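Long-range contacts in phenylalanyl-tRNA synthetase beta chain (Bacteroides fragilis, PDB 3IG2), which contributes, as the core domain of the beta subunit, to the tetrameric ligase that charges tRNA(Phe) with phenylalanine at the cost of ATP: residues 61-65 / 88-94; 118-124 / 199-204; 136-141 / 184-188. All coordinates share one frame; numbering follows the deposited sequence. Where two conformers were deposited one is given.

Overall arrangement
All three contacts lean on the same mixed sheet, at different places. Contact 1 is buried and largely polar: the loop 61-65 is held against strand 85-95 by an arginine that pairs with backbone and carboxylate. Contact 2 joins two neighbouring strands of the sheet, 109-121 and 200-207; it is buried at W118 and Y204 but reaches the surface and a second copy of the protein at its bulged end. Contact 3, nested in the chain loop that contact 2 closes, is buried and apolar, with helix 134-150 lying on strand 181-188. Contacts 1 and 2 touch where L65 meets W118; contacts 2 and 3 share the seam between strands 200-207 and 181-188.

Contact 1. Residues 61-65 / 88-94; sequences MRQTL and EFGNCYH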
HETATM    1  N   MSE B  61      -7.155 -17.566 -36.110  1.00 12.67           N
HETATM    2  CA  MSE B  61      -7.544 -16.608 -35.085  1.00 12.18           C
HETATM    3  C   MSE B  61      -7.637 -17.324 -33.760  1.00 12.71           C
HETATM    4  O   MSE B  61      -8.129 -18.455 -33.707  1.00 11.93           O
HETATM    5  CB  MSE B  61      -8.900 -15.981 -35.433  1.00 12.46           C
HETATM    6  CG  MSE B  61      -8.902 -15.281 -36.821  1.00 13.24           C
HETATM    7 SE   MSE B  61      -7.465 -13.986 -37.025  1.00 15.37          SE
HETATM    8  CE  MSE B  61      -8.119 -12.549 -35.855  1.00 12.01           C
ATOM      9  N   ARG B  62      -7.216 -16.662 -32.678  1.00 12.06           N
ATOM     10  CA  ARG B  62      -7.135 -17.340 -31.377  1.00 12.24           C
ATOM     11  C   ARG B  62      -8.502 -17.807 -30.868  1.00 12.46           C
ATOM     12  O   ARG B  62      -9.529 -17.139 -31.047  1.00 11.20           O
ATOM     13  CB  ARG B  62      -6.466 -16.444 -30.330  1.00 11.84           C
ATOM     14  CG  ARG B  62      -7.207 -15.128 -30.096  1.00 13.72           C
ATOM     15  CD  ARG B  62      -6.489 -14.254 -29.023  1.00 13.69           C
ATOM     16  NE  ARG B  62      -7.200 -12.988 -28.884  1.00 12.83           N
ATOM     17  CZ  ARG B  62      -6.677 -11.852 -28.428  1.00 13.53           C
ATOM     18  NH1 ARG B  62      -5.402 -11.794 -28.059  1.00 12.15           N
ATOM     19  NH2 ARG B  62      -7.444 -10.772 -28.357  1.00 11.89           N
ATOM     20  N   GLN B  63      -8.490 -18.971 -30.231  1.00 13.15           N
ATOM     21  CA  GLN B  63      -9.675 -19.514 -29.583  1.00 13.45           C
ATOM     22  C   GLN B  63      -9.667 -19.177 -28.102  1.00 13.54           C
ATOM     23  O   GLN B  63     -10.711 -19.138 -27.472  1.00 12.33           O
ATOM     24  CB  GLN B  63      -9.696 -21.031 -29.743  1.00 13.69           C
ATOM     25  CG  GLN B  63     -11.057 -21.581 -30.003  1.00 14.20           C
ATOM     26  CD  GLN B  63     -11.077 -23.108 -30.172  1.00 14.85           C
ATOM     27  OE1 GLN B  63     -10.205 -23.720 -30.832  1.00 13.06           O
ATOM     28  NE2 GLN B  63     -12.098 -23.719 -29.605  1.00 13.35           N
ATOM     29  N   THR B  64      -8.463 -18.981 -27.548  1.00 13.46           N
ATOM     30  CA  THR B  64      -8.297 -18.660 -26.134  1.00 12.87           C
ATOM     31  C   THR B  64      -7.262 -17.551 -26.011  1.00 12.75           C
ATOM     32  O   THR B  64      -6.322 -17.478 -26.829  1.00 12.22           O
ATOM     33  CB  THR B  64      -7.845 -19.913 -25.289  1.00 13.21           C
ATOM     34  OG1 THR B  64      -7.650 -19.543 -23.920  1.00 13.08           O
ATOM     35  CG2 THR B  64      -6.549 -20.548 -25.824  1.00 11.14           C
ATOM     36  N   LEU B  65      -7.395 -16.742 -24.969  1.00 11.33           N
ATOM     37  CA  LEU B  65      -6.326 -15.814 -24.593  1.00 12.44           C
ATOM     38  C   LEU B  65      -5.082 -16.456 -24.006  1.00 12.48           C
ATOM     39  O   LEU B  65      -3.995 -15.844 -23.987  1.00 13.94           O
ATOM     40  CB  LEU B  65      -6.844 -14.794 -23.574  1.00 13.10           C
ATOM     41  CG  LEU B  65      -7.972 -13.858 -24.067  1.00 11.83           C
ATOM     42  CD1 LEU B  65      -8.238 -12.851 -23.003  1.00 12.22           C
ATOM     43  CD2 LEU B  65      -7.570 -13.189 -25.348  1.00 14.24           C
ATOM     44  N   GLU B  88      -5.558  -9.078 -19.762  1.00 12.64           N
ATOM     45  CA  GLU B  88      -5.821  -8.702 -21.129  1.00 13.08           C
ATOM     46  C   GLU B  88      -7.299  -8.810 -21.394  1.00 13.29           C
ATOM     47  O   GLU B  88      -7.910  -9.796 -21.021  1.00 13.25           O
ATOM     48  CB  GLU B  88      -5.018  -9.576 -22.098  1.00 12.75           C
ATOM     49  CG  GLU B  88      -5.368  -9.323 -23.576  1.00 15.01           C
ATOM     50  CD  GLU B  88      -4.469 -10.089 -24.524  1.00 18.78           C
ATOM     51  OE1 GLU B  88      -3.751 -11.006 -24.034  1.00 19.97           O
ATOM     52  OE2 GLU B  88      -4.473  -9.765 -25.747  1.00 16.31           O
ATOM     53  N   PHE B  89      -7.869  -7.759 -21.990  1.00 13.29           N
ATOM     54  CA  PHE B  89      -9.185  -7.842 -22.604  1.00 12.76           C
ATOM     55  C   PHE B  89      -9.019  -8.112 -24.096  1.00 12.71           C
ATOM     56  O   PHE B  89      -8.227  -7.448 -24.767  1.00 12.32           O
ATOM     57  CB  PHE B  89      -9.927  -6.535 -22.457  1.00 12.96           C
ATOM     58  CG  PHE B  89     -10.400  -6.256 -21.076  1.00 10.64           C
ATOM     59  CD1 PHE B  89     -11.641  -6.672 -20.672  1.00 10.85           C
ATOM     60  CD2 PHE B  89      -9.611  -5.536 -20.196  1.00 12.54           C
ATOM     61  CE1 PHE B  89     -12.097  -6.429 -19.396  1.00 10.52           C
ATOM     62  CE2 PHE B  89     -10.055  -5.263 -18.899  1.00 15.15           C
ATOM     63  CZ  PHE B  89     -11.318  -5.721 -18.497  1.00 13.43           C
ATOM     64  N   GLY B  90      -9.766  -9.072 -24.621  1.00 11.97           N
ATOM     65  CA  GLY B  90      -9.672  -9.346 -26.045  1.00 12.76           C
ATOM     66  C   GLY B  90     -10.745 -10.275 -26.567  1.00 13.11           C
ATOM     67  O   GLY B  90     -11.357 -11.032 -25.804  1.00 12.85           O
ATOM     68  N   ASN B  91     -10.982 -10.201 -27.871  1.00 13.01           N
ATOM     69  CA  ASN B  91     -11.861 -11.152 -28.530  1.00 13.30           C
ATOM     70  C   ASN B  91     -11.145 -12.458 -28.798  1.00 13.10           C
ATOM     71  O   ASN B  91      -9.941 -12.449 -29.112  1.00 11.57           O
ATOM     72  CB  ASN B  91     -12.342 -10.607 -29.865  1.00 13.36           C
ATOM     73  CG  ASN B  91     -13.338  -9.441 -29.709  1.00 15.89           C
ATOM     74  OD1 ASN B  91     -13.127  -8.386 -30.273  1.00 20.50           O
ATOM     75  ND2 ASN B  91     -14.404  -9.644 -28.955  1.00 15.21           N
ATOM     76  N   CYS B  92     -11.908 -13.552 -28.679  1.00 12.07           N
ATOM     77  CA  CYS B  92     -11.538 -14.862 -29.191  1.00 12.18           C
ATOM     78  C   CYS B  92     -12.570 -15.274 -30.219  1.00 11.74           C
ATOM     79  O   CYS B  92     -13.627 -14.684 -30.296  1.00 11.42           O
ATOM     80  CB  CYS B  92     -11.486 -15.902 -28.063  1.00 11.18           C
ATOM     81  SG  CYS B  92     -10.137 -15.564 -26.955  1.00 15.16           S
ATOM     82  N   TYR B  93     -12.237 -16.289 -31.004  1.00 11.58           N
ATOM     83  CA  TYR B  93     -12.986 -16.667 -32.176  1.00 12.00           C
ATOM     84  C   TYR B  93     -13.188 -18.186 -32.204  1.00 12.16           C
ATOM     85  O   TYR B  93     -12.326 -18.943 -31.763  1.00 12.45           O
ATOM     86  CB  TYR B  93     -12.241 -16.186 -33.436  1.00 12.71           C
ATOM     87  CG  TYR B  93     -12.024 -14.691 -33.408  1.00 12.22           C
ATOM     88  CD1 TYR B  93     -12.992 -13.823 -33.914  1.00 12.74           C
ATOM     89  CD2 TYR B  93     -10.891 -14.145 -32.822  1.00 10.73           C
ATOM     90  CE1 TYR B  93     -12.829 -12.446 -33.855  1.00 12.85           C
ATOM     91  CE2 TYR B  93     -10.709 -12.758 -32.763  1.00 12.01           C
ATOM     92  CZ  TYR B  93     -11.685 -11.914 -33.292  1.00 11.83           C
ATOM     93  OH  TYR B  93     -11.541 -10.552 -33.247  1.00  9.89           O
ATOM     94  N   HIS B  94     -14.320 -18.601 -32.758  1.00 12.16           N
ATOM     95  CA  HIS B  94     -14.803 -19.972 -32.712  1.00 12.39           C
ATOM     96  C   HIS B  94     -15.445 -20.334 -34.042  1.00 11.48           C
ATOM     97  O   HIS B  94     -16.145 -19.524 -34.671  1.00 11.10           O
ATOM     98  CB  HIS B  94     -15.802 -20.120 -31.547  1.00 12.36           C
ATOM     99  CG  HIS B  94     -16.417 -21.486 -31.414  1.00 15.42           C
ATOM    100  ND1 HIS B  94     -15.910 -22.455 -30.569  1.00 16.39           N
ATOM    101  CD2 HIS B  94     -17.522 -22.030 -31.988  1.00 16.31           C
ATOM    102  CE1 HIS B  94     -16.669 -23.539 -30.636  1.00 16.80           C
ATOM    103  NE2 HIS B  94     -17.648 -23.312 -31.498  1.00 16.30           N
TER
HETATM  104  O   HOH W   1     -10.292 -19.935 -33.401  1.00 12.93           O
HETATM  105  O   HOH W   2      -6.546  -8.416 -26.646  1.00 11.30           O
HETATM  106  O   HOH W   3      -3.407 -13.492 -25.112  1.00 11.33           O
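R62 reaches along strand 88-94 and takes hold of it in two places. Its NE and NH2 both donate to the backbone O of N91, a side-on grip with NE at 2.8 Å and the acceptor close to the guanidinium plane. NH1 forms a salt bridge to E88 OE2 at 3.2 Å, arriving from above the carboxylate plane, with the two flat groups 78° apart. The same carboxylate oxygen accepts from the backbone N of N27, and a water links it to R62 NH2 and F89 O. With chi1 at 60° and the chain extended from CG to NE, the guanidinium is carried from the level of Y93 back toward E88. L65, from the same segment, covers one guanidinium face with CD2.

Backbone pairing adds one bond, Y93 N to R62 O at 2.8 Å, while a water bridges M61 O and Y93 O.

Two apolar pairs fill in around these: L65 CD2 meets C92 SG at 3.8 Å, and selenomethionine M61 sets CB 3.8 Å from Y93 CD2.

In this class II synthetase-like core domain, the contact binds the segment leading into helix 66-75 to a strand of the central mixed sheet.

Contact 2. Residues 118-124 / 199-204; sequences WVTGKMV and DNEVYY
Two neighbouring antiparallel strands of the central sheet meet here, and a beta bulge interrupts their pairing between T120 and M123. V119 and Y203 are a hydrogen-bonded pair (V119 N to Y203 O 2.7 Å, Y203 N to V119 O 2.8 Å). At the bulge G121 and K122 share one partner: G121 N donates to E201 O and E201 N to K122 O; beyond it V124 N donates to D199 O.

On the face carrying W118, T120, V202 and Y204, the tyrosine ring lies alongside the indole at an oblique 42°. Y204 CD1 sits over one indole face, displaced from the ring centre and 3.4 Å from W118 NE1, while V202 CG1 meets the indole edge at W118 CD1, 4.0 Å away.

Y203 projects from the other face. Its chi1 of -42° keeps the ring beside strand 118-121, with CD1 3.3 Å from V119 O. Its OH donates to E201 OE1 at 2.7 Å, on the anti side of the carboxylate, and a water joins this OH to K122 N and NZ.

The salt bridge from K122 NZ to E201 OE1 is long, at 3.8 Å, so the link from lysine to glutamate probably runs mainly through water and tyrosine.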
ATOM      1  N   TRP B 118      -3.244 -13.501 -15.587  1.00 15.00           N
ATOM      2  CA  TRP B 118      -2.119 -14.385 -15.367  1.00 14.39           C
ATOM      3  C   TRP B 118      -1.324 -13.905 -14.179  1.00 14.38           C
ATOM      4  O   TRP B 118      -0.912 -12.744 -14.115  1.00 14.64           O
ATOM      5  CB  TRP B 118      -1.178 -14.378 -16.551  1.00 13.74           C
ATOM      6  CG  TRP B 118      -1.749 -14.878 -17.850  1.00 14.47           C
ATOM      7  CD1 TRP B 118      -1.565 -16.125 -18.411  1.00 13.63           C
ATOM      8  CD2 TRP B 118      -2.533 -14.122 -18.782  1.00 13.17           C
ATOM      9  NE1 TRP B 118      -2.198 -16.178 -19.650  1.00 15.08           N
ATOM     10  CE2 TRP B 118      -2.798 -14.965 -19.894  1.00 13.93           C
ATOM     11  CE3 TRP B 118      -3.047 -12.800 -18.785  1.00 13.41           C
ATOM     12  CZ2 TRP B 118      -3.560 -14.542 -20.988  1.00 11.58           C
ATOM     13  CZ3 TRP B 118      -3.775 -12.368 -19.891  1.00 12.20           C
ATOM     14  CH2 TRP B 118      -4.023 -13.243 -20.983  1.00 12.66           C
ATOM     15  N   VAL B 119      -1.057 -14.808 -13.248  1.00 13.88           N
ATOM     16  CA  VAL B 119      -0.220 -14.428 -12.110  1.00 13.97           C
ATOM     17  C   VAL B 119       0.868 -15.474 -11.969  1.00 13.58           C
ATOM     18  O   VAL B 119       0.553 -16.648 -11.843  1.00 13.02           O
ATOM     19  CB  VAL B 119      -1.014 -14.386 -10.782  1.00 13.95           C
ATOM     20  CG1 VAL B 119      -0.030 -14.171  -9.562  1.00 15.57           C
ATOM     21  CG2 VAL B 119      -2.147 -13.347 -10.824  1.00 11.55           C
ATOM     22  N   THR B 120       2.140 -15.067 -11.965  1.00 13.41           N
ATOM     23  CA  THR B 120       3.213 -16.057 -11.798  1.00 12.51           C
ATOM     24  C   THR B 120       3.488 -16.323 -10.328  1.00 11.97           C
ATOM     25  O   THR B 120       3.174 -15.504  -9.449  1.00 12.13           O
ATOM     26  CB  THR B 120       4.541 -15.683 -12.542  1.00 13.60           C
ATOM     27  OG1 THR B 120       5.088 -14.489 -11.978  1.00 13.70           O
ATOM     28  CG2 THR B 120       4.287 -15.460 -14.007  1.00 13.35           C
ATOM     29  N   GLY B 121       4.038 -17.498 -10.055  1.00 11.17           N
ATOM     30  CA  GLY B 121       4.347 -17.892  -8.702  1.00 10.76           C
ATOM     31  C   GLY B 121       5.778 -18.352  -8.598  1.00 10.24           C
ATOM     32  O   GLY B 121       6.671 -17.782  -9.230  1.00 10.62           O
ATOM     33  N   LYS B 122       5.986 -19.403  -7.811  1.00  9.80           N
ATOM     34  CA  LYS B 122       7.318 -19.873  -7.508  1.00  9.77           C
ATOM     35  C   LYS B 122       7.894 -20.546  -8.721  1.00  9.72           C
ATOM     36  O   LYS B 122       7.160 -21.009  -9.607  1.00  8.60           O
ATOM     37  CB  LYS B 122       7.284 -20.895  -6.377  1.00  9.83           C
ATOM     38  CG  LYS B 122       6.526 -22.176  -6.734  1.00 11.01           C
ATOM     39  CD  LYS B 122       6.571 -23.240  -5.639  1.00 12.94           C
ATOM     40  CE  LYS B 122       5.619 -22.942  -4.507  1.00 14.09           C
ATOM     41  NZ  LYS B 122       4.192 -23.094  -4.898  1.00 15.63           N
HETATM   42  N   MSE B 123       9.216 -20.654  -8.718  1.00 10.17           N
HETATM   43  CA  MSE B 123       9.918 -21.432  -9.719  1.00 10.95           C
HETATM   44  C   MSE B 123       9.389 -22.870  -9.692  1.00 10.75           C
HETATM   45  O   MSE B 123       9.149 -23.424  -8.631  1.00  9.70           O
HETATM   46  CB  MSE B 123      11.402 -21.390  -9.425  1.00 11.25           C
HETATM   47  CG  MSE B 123      12.269 -22.127 -10.410  1.00 14.09           C
HETATM   48 SE   MSE B 123      14.127 -21.896  -9.902  1.00 20.12          SE
HETATM   49  CE  MSE B 123      14.279 -23.353  -8.633  1.00 19.37           C
ATOM     50  N   VAL B 124       9.142 -23.440 -10.869  1.00 10.67           N
ATOM     51  CA  VAL B 124       8.773 -24.844 -10.977  1.00 10.09           C
ATOM     52  C   VAL B 124       9.847 -25.710 -10.297  1.00 10.76           C
ATOM     53  O   VAL B 124      11.034 -25.535 -10.527  1.00  9.47           O
ATOM     54  CB  VAL B 124       8.599 -25.241 -12.467  1.00 10.85           C
ATOM     55  CG1 VAL B 124       8.338 -26.751 -12.622  1.00 10.29           C
ATOM     56  CG2 VAL B 124       7.471 -24.399 -13.119  1.00  8.32           C
ATOM     57  N   ASP B 199       9.341 -20.729 -16.696  1.00 13.46           N
ATOM     58  CA  ASP B 199       9.935 -21.560 -15.630  0.64 13.53           C
ATOM     59  C   ASP B 199       9.410 -21.240 -14.239  1.00 13.35           C
ATOM     60  O   ASP B 199       9.905 -21.756 -13.252  1.00 12.46           O
ATOM     61  CB  ASP B 199      11.485 -21.526 -15.671  0.36 13.63           C
ATOM     62  CG  ASP B 199      12.137 -22.880 -15.298  0.49 14.66           C
ATOM     63  OD1 ASP B 199      12.455 -23.666 -16.223  0.57 18.16           O
ATOM     64  OD2 ASP B 199      12.354 -23.145 -14.094  0.44 13.40           O
ATOM     65  N   ASN B 200       8.311 -20.493 -14.182  1.00 13.25           N
ATOM     66  CA  ASN B 200       7.574 -20.257 -12.938  1.00 13.10           C
ATOM     67  C   ASN B 200       6.172 -20.803 -13.080  1.00 13.10           C
ATOM     68  O   ASN B 200       5.645 -20.932 -14.190  1.00 14.06           O
ATOM     69  CB  ASN B 200       7.516 -18.756 -12.592  1.00 13.19           C
ATOM     70  CG  ASN B 200       8.878 -18.188 -12.186  1.00 14.49           C
ATOM     71  OD1 ASN B 200       9.181 -18.020 -10.993  1.00 15.50           O
ATOM     72  ND2 ASN B 200       9.701 -17.890 -13.174  1.00 12.86           N
ATOM     73  N   GLU B 201       5.555 -21.135 -11.970  1.00 12.35           N
ATOM     74  CA  GLU B 201       4.151 -21.518 -12.018  1.00 12.25           C
ATOM     75  C   GLU B 201       3.285 -20.347 -12.444  1.00 12.39           C
ATOM     76  O   GLU B 201       3.626 -19.188 -12.166  1.00 11.06           O
ATOM     77  CB  GLU B 201       3.688 -22.025 -10.664  1.00 11.71           C
ATOM     78  CG  GLU B 201       4.429 -23.260 -10.199  1.00 11.08           C
ATOM     79  CD  GLU B 201       3.836 -23.832  -8.948  1.00 13.61           C
ATOM     80  OE1 GLU B 201       2.861 -23.234  -8.426  1.00 15.82           O
ATOM     81  OE2 GLU B 201       4.337 -24.880  -8.485  1.00 13.07           O
ATOM     82  N   VAL B 202       2.168 -20.671 -13.112  1.00 12.77           N
ATOM     83  CA  VAL B 202       1.253 -19.663 -13.652  1.00 13.51           C
ATOM     84  C   VAL B 202      -0.168 -19.972 -13.217  1.00 13.89           C
ATOM     85  O   VAL B 202      -0.652 -21.096 -13.376  1.00 14.70           O
ATOM     86  CB  VAL B 202       1.302 -19.577 -15.207  1.00 13.79           C
ATOM     87  CG1 VAL B 202       0.275 -18.476 -15.751  1.00 13.74           C
ATOM     88  CG2 VAL B 202       2.688 -19.223 -15.660  1.00 13.48           C
ATOM     89  N   TYR B 203      -0.828 -18.978 -12.649  1.00 14.17           N
ATOM     90  CA  TYR B 203      -2.226 -19.116 -12.246  1.00 15.08           C
ATOM     91  C   TYR B 203      -2.962 -18.230 -13.216  1.00 15.36           C
ATOM     92  O   TYR B 203      -2.579 -17.079 -13.420  1.00 16.03           O
ATOM     93  CB  TYR B 203      -2.415 -18.697 -10.781  1.00 14.81           C
ATOM     94  CG  TYR B 203      -1.285 -19.248  -9.962  1.00 15.88           C
ATOM     95  CD1 TYR B 203      -0.455 -18.415  -9.224  1.00 16.68           C
ATOM     96  CD2 TYR B 203      -0.984 -20.615 -10.003  1.00 17.60           C
ATOM     97  CE1 TYR B 203       0.620 -18.928  -8.519  1.00 16.52           C
ATOM     98  CE2 TYR B 203       0.081 -21.134  -9.299  1.00 16.49           C
ATOM     99  CZ  TYR B 203       0.875 -20.286  -8.564  1.00 16.59           C
ATOM    100  OH  TYR B 203       1.929 -20.811  -7.887  1.00 15.67           O
ATOM    101  N   TYR B 204      -3.978 -18.805 -13.854  1.00 14.61           N
ATOM    102  CA  TYR B 204      -4.625 -18.198 -14.998  1.00 13.96           C
ATOM    103  C   TYR B 204      -6.123 -18.193 -14.795  1.00 13.94           C
ATOM    104  O   TYR B 204      -6.698 -19.205 -14.376  1.00 14.50           O
ATOM    105  CB  TYR B 204      -4.275 -18.997 -16.280  1.00 13.41           C
ATOM    106  CG  TYR B 204      -5.092 -18.636 -17.486  1.00 12.56           C
ATOM    107  CD1 TYR B 204      -4.951 -17.390 -18.098  1.00 13.22           C
ATOM    108  CD2 TYR B 204      -5.998 -19.544 -18.035  1.00 13.70           C
ATOM    109  CE1 TYR B 204      -5.691 -17.056 -19.193  1.00 14.63           C
ATOM    110  CE2 TYR B 204      -6.744 -19.220 -19.151  1.00 13.85           C
ATOM    111  CZ  TYR B 204      -6.600 -17.964 -19.721  1.00 14.34           C
ATOM    112  OH  TYR B 204      -7.325 -17.630 -20.848  1.00 11.44           O
TER
HETATM  113  O   HOH W   4       3.717 -20.155  -5.997  1.00 12.00           O

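Contact 3. Residues 136-141 / 184-188; sequences SVYELK and TFGVV
F185 lays its ring against one side of helix 136-141, where V137 and K141 meet it, while L140 packs at its CB. The ring's CE1 is the busiest point: V137 CG1 comes to 3.9 Å from F185 CE1, and the CA of K141 lies equally near that atom. Neither approach is squarely over the ring or at its rim. The aliphatic part of K141 carries the contact on, with CG 4.0 Å from F185 CZ, before the rest of the lysine chain leads its amino group away from the strand. L140 works at the root of the phenylalanine instead. Its CD2 stands 3.9 Å from F185 CB and also comes near the backbone N of G186, the leucine and phenylalanine running antiparallel alongside one another. F185 holds CG between its own backbone N and carbonyl carbon (chi1 58°), which swings the ring over toward V137 and K141 while CB remains beside L140.

V137 uses its two branches separately. With CG1 anti to the backbone N (chi1 180°), that methyl reaches the phenylalanine, and CG2 is directed to V187, meeting V187 CG2 at 3.8 Å; the valines are set roughly perpendicular. S136 CB completes this end, 4.1 Å from V187 CG2. Between the two larger strand residues lies G186, whose CA is approached by V137 CG2, and the CA atoms of V137 and G186 are 5.4 Å apart.

The contact is thus van der Waals packing of a helix on a sheet: the axes of helix 136-141 and strand 184-188 come within 7.8 Å, their directions 141° apart. Strand 181-188 runs between strands 171-175 and 200-207, and helix 134-150 also covers these neighbours: V137 touches L172 on one, and L140 touches Y203 on the other.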
ATOM      1  N   SER B 136      -2.626 -21.772  -4.115  1.00 11.96           N
ATOM      2  CA  SER B 136      -2.525 -20.933  -5.329  1.00 11.95           C
ATOM      3  C   SER B 136      -3.890 -20.582  -5.953  1.00 11.78           C
ATOM      4  O   SER B 136      -4.104 -19.441  -6.381  1.00 11.19           O
ATOM      5  CB  SER B 136      -1.622 -21.593  -6.372  1.00 11.97           C
ATOM      6  OG  SER B 136      -0.424 -22.070  -5.784  1.00 12.07           O
ATOM      7  N   VAL B 137      -4.807 -21.563  -6.006  1.00 11.92           N
ATOM      8  CA  VAL B 137      -6.166 -21.332  -6.546  1.00 12.35           C
ATOM      9  C   VAL B 137      -6.944 -20.316  -5.640  1.00 12.77           C
ATOM     10  O   VAL B 137      -7.760 -19.523  -6.131  1.00 13.36           O
ATOM     11  CB  VAL B 137      -6.949 -22.673  -6.751  1.00 12.12           C
ATOM     12  CG1 VAL B 137      -8.334 -22.425  -7.301  1.00 12.16           C
ATOM     13  CG2 VAL B 137      -6.183 -23.613  -7.673  1.00 11.52           C
ATOM     14  N   TYR B 138      -6.645 -20.349  -4.297  1.00 13.29           N
ATOM     15  CA  TYR B 138      -7.274 -19.462  -3.231  1.00 13.50           C
ATOM     16  C   TYR B 138      -6.796 -17.993  -3.394  1.00 13.57           C
ATOM     17  O   TYR B 138      -7.645 -17.180  -2.920  1.00 13.96           O
ATOM     18  CB  TYR B 138      -7.039 -19.984  -1.779  1.00 13.34           C
ATOM     19  N   GLU B 139      -5.470 -17.744  -3.806  1.00 13.23           N
ATOM     20  CA  GLU B 139      -4.938 -16.430  -3.999  1.00 12.47           C
ATOM     21  C   GLU B 139      -5.526 -15.780  -5.259  1.00 11.11           C
ATOM     22  O   GLU B 139      -5.900 -14.574  -5.297  1.00 11.17           O
ATOM     23  CB  GLU B 139      -3.371 -16.434  -4.159  1.00 13.35           C
ATOM     24  CG  GLU B 139      -2.725 -15.154  -4.525  1.00 14.87           C
ATOM     25  CD  GLU B 139      -3.030 -14.002  -3.552  1.00 15.62           C
ATOM     26  OE1 GLU B 139      -3.782 -13.068  -3.905  1.00 17.82           O
ATOM     27  OE2 GLU B 139      -2.543 -14.038  -2.440  1.00 14.40           O
ATOM     28  N   LEU B 140      -5.640 -16.578  -6.314  1.00  9.23           N
ATOM     29  CA  LEU B 140      -6.188 -16.107  -7.576  1.00  7.13           C
ATOM     30  C   LEU B 140      -7.725 -15.894  -7.460  1.00  5.61           C
ATOM     31  O   LEU B 140      -8.396 -14.967  -8.105  1.00  4.93           O
ATOM     32  CB  LEU B 140      -5.874 -17.085  -8.744  1.00  7.61           C
ATOM     33  CG  LEU B 140      -6.302 -16.599 -10.150  1.00  7.18           C
ATOM     34  CD1 LEU B 140      -5.565 -15.396 -10.423  1.00  7.99           C
ATOM     35  CD2 LEU B 140      -6.024 -17.619 -11.271  1.00  8.84           C
ATOM     36  N   LYS B 141      -8.344 -16.783  -6.662  1.00  3.86           N
ATOM     37  CA  LYS B 141      -9.796 -16.712  -6.343  1.00  2.70           C
ATOM     38  C   LYS B 141     -10.211 -15.286  -5.856  1.00  2.06           C
ATOM     39  O   LYS B 141     -11.301 -14.745  -6.239  1.00  2.00           O
ATOM     40  CB  LYS B 141     -10.082 -17.748  -5.210  1.00  2.78           C
ATOM     41  CG  LYS B 141     -11.592 -18.091  -5.098  1.00  2.22           C
ATOM     42  CD  LYS B 141     -11.807 -19.095  -3.956  1.00  2.41           C
ATOM     43  CE  LYS B 141     -13.263 -19.535  -3.838  1.00  2.20           C
ATOM     44  NZ  LYS B 141     -14.100 -18.499  -3.165  1.00  2.13           N
ATOM     45  N   THR B 184     -13.379 -19.368 -15.475  1.00 13.83           N
ATOM     46  CA  THR B 184     -12.604 -20.556 -15.205  1.00 14.63           C
ATOM     47  C   THR B 184     -11.236 -20.065 -14.701  1.00 14.43           C
ATOM     48  O   THR B 184     -10.670 -19.125 -15.262  1.00 13.97           O
ATOM     49  CB  THR B 184     -12.405 -21.354 -16.513  1.00 14.87           C
ATOM     50  OG1 THR B 184     -13.675 -21.804 -17.028  1.00 16.66           O
ATOM     51  CG2 THR B 184     -11.522 -22.521 -16.290  1.00 16.80           C
ATOM     52  N   PHE B 185     -10.706 -20.671 -13.644  1.00 13.62           N
ATOM     53  CA  PHE B 185      -9.400 -20.213 -13.146  1.00 14.01           C
ATOM     54  C   PHE B 185      -8.723 -21.312 -12.365  1.00 13.46           C
ATOM     55  O   PHE B 185      -9.383 -22.075 -11.692  1.00 13.77           O
ATOM     56  CB  PHE B 185      -9.513 -18.938 -12.285  1.00 12.72           C
ATOM     57  CG  PHE B 185     -10.407 -19.090 -11.079  1.00 13.88           C
ATOM     58  CD1 PHE B 185      -9.885 -19.499  -9.850  1.00 15.39           C
ATOM     59  CD2 PHE B 185     -11.759 -18.801 -11.165  1.00 14.60           C
ATOM     60  CE1 PHE B 185     -10.697 -19.635  -8.745  1.00 15.34           C
ATOM     61  CE2 PHE B 185     -12.581 -18.938 -10.058  1.00 13.69           C
ATOM     62  CZ  PHE B 185     -12.047 -19.355  -8.853  1.00 13.30           C
ATOM     63  N   GLY B 186      -7.401 -21.357 -12.450  1.00 13.61           N
ATOM     64  CA  GLY B 186      -6.621 -22.371 -11.775  1.00 13.31           C
ATOM     65  C   GLY B 186      -5.142 -22.377 -12.126  1.00 13.60           C
ATOM     66  O   GLY B 186      -4.620 -21.401 -12.644  1.00 13.30           O
ATOM     67  N   VAL B 187      -4.486 -23.498 -11.806  1.00 13.31           N
ATOM     68  CA  VAL B 187      -3.042 -23.665 -11.948  1.00 13.16           C
ATOM     69  C   VAL B 187      -2.802 -24.275 -13.312  1.00 13.00           C
ATOM     70  O   VAL B 187      -3.379 -25.310 -13.622  1.00 13.35           O
ATOM     71  CB  VAL B 187      -2.510 -24.633 -10.861  1.00 13.25           C
ATOM     72  CG1 VAL B 187      -1.028 -24.923 -11.033  1.00 13.41           C
ATOM     73  CG2 VAL B 187      -2.812 -24.076  -9.448  1.00 14.32           C
ATOM     74  N   VAL B 188      -1.966 -23.633 -14.118  1.00 11.89           N
ATOM     75  CA  VAL B 188      -1.655 -24.118 -15.455  1.00 12.93           C
ATOM     76  C   VAL B 188      -0.809 -25.387 -15.348  1.00 12.74           C
ATOM     77  O   VAL B 188       0.060 -25.456 -14.503  1.00 13.26           O
ATOM     78  CB  VAL B 188      -0.932 -23.025 -16.322  1.00 12.34           C
ATOM     79  CG1 VAL B 188      -0.423 -23.574 -17.669  1.00 11.29           C
ATOM     80  CG2 VAL B 188      -1.826 -21.830 -16.534  1.00 13.97           C
TER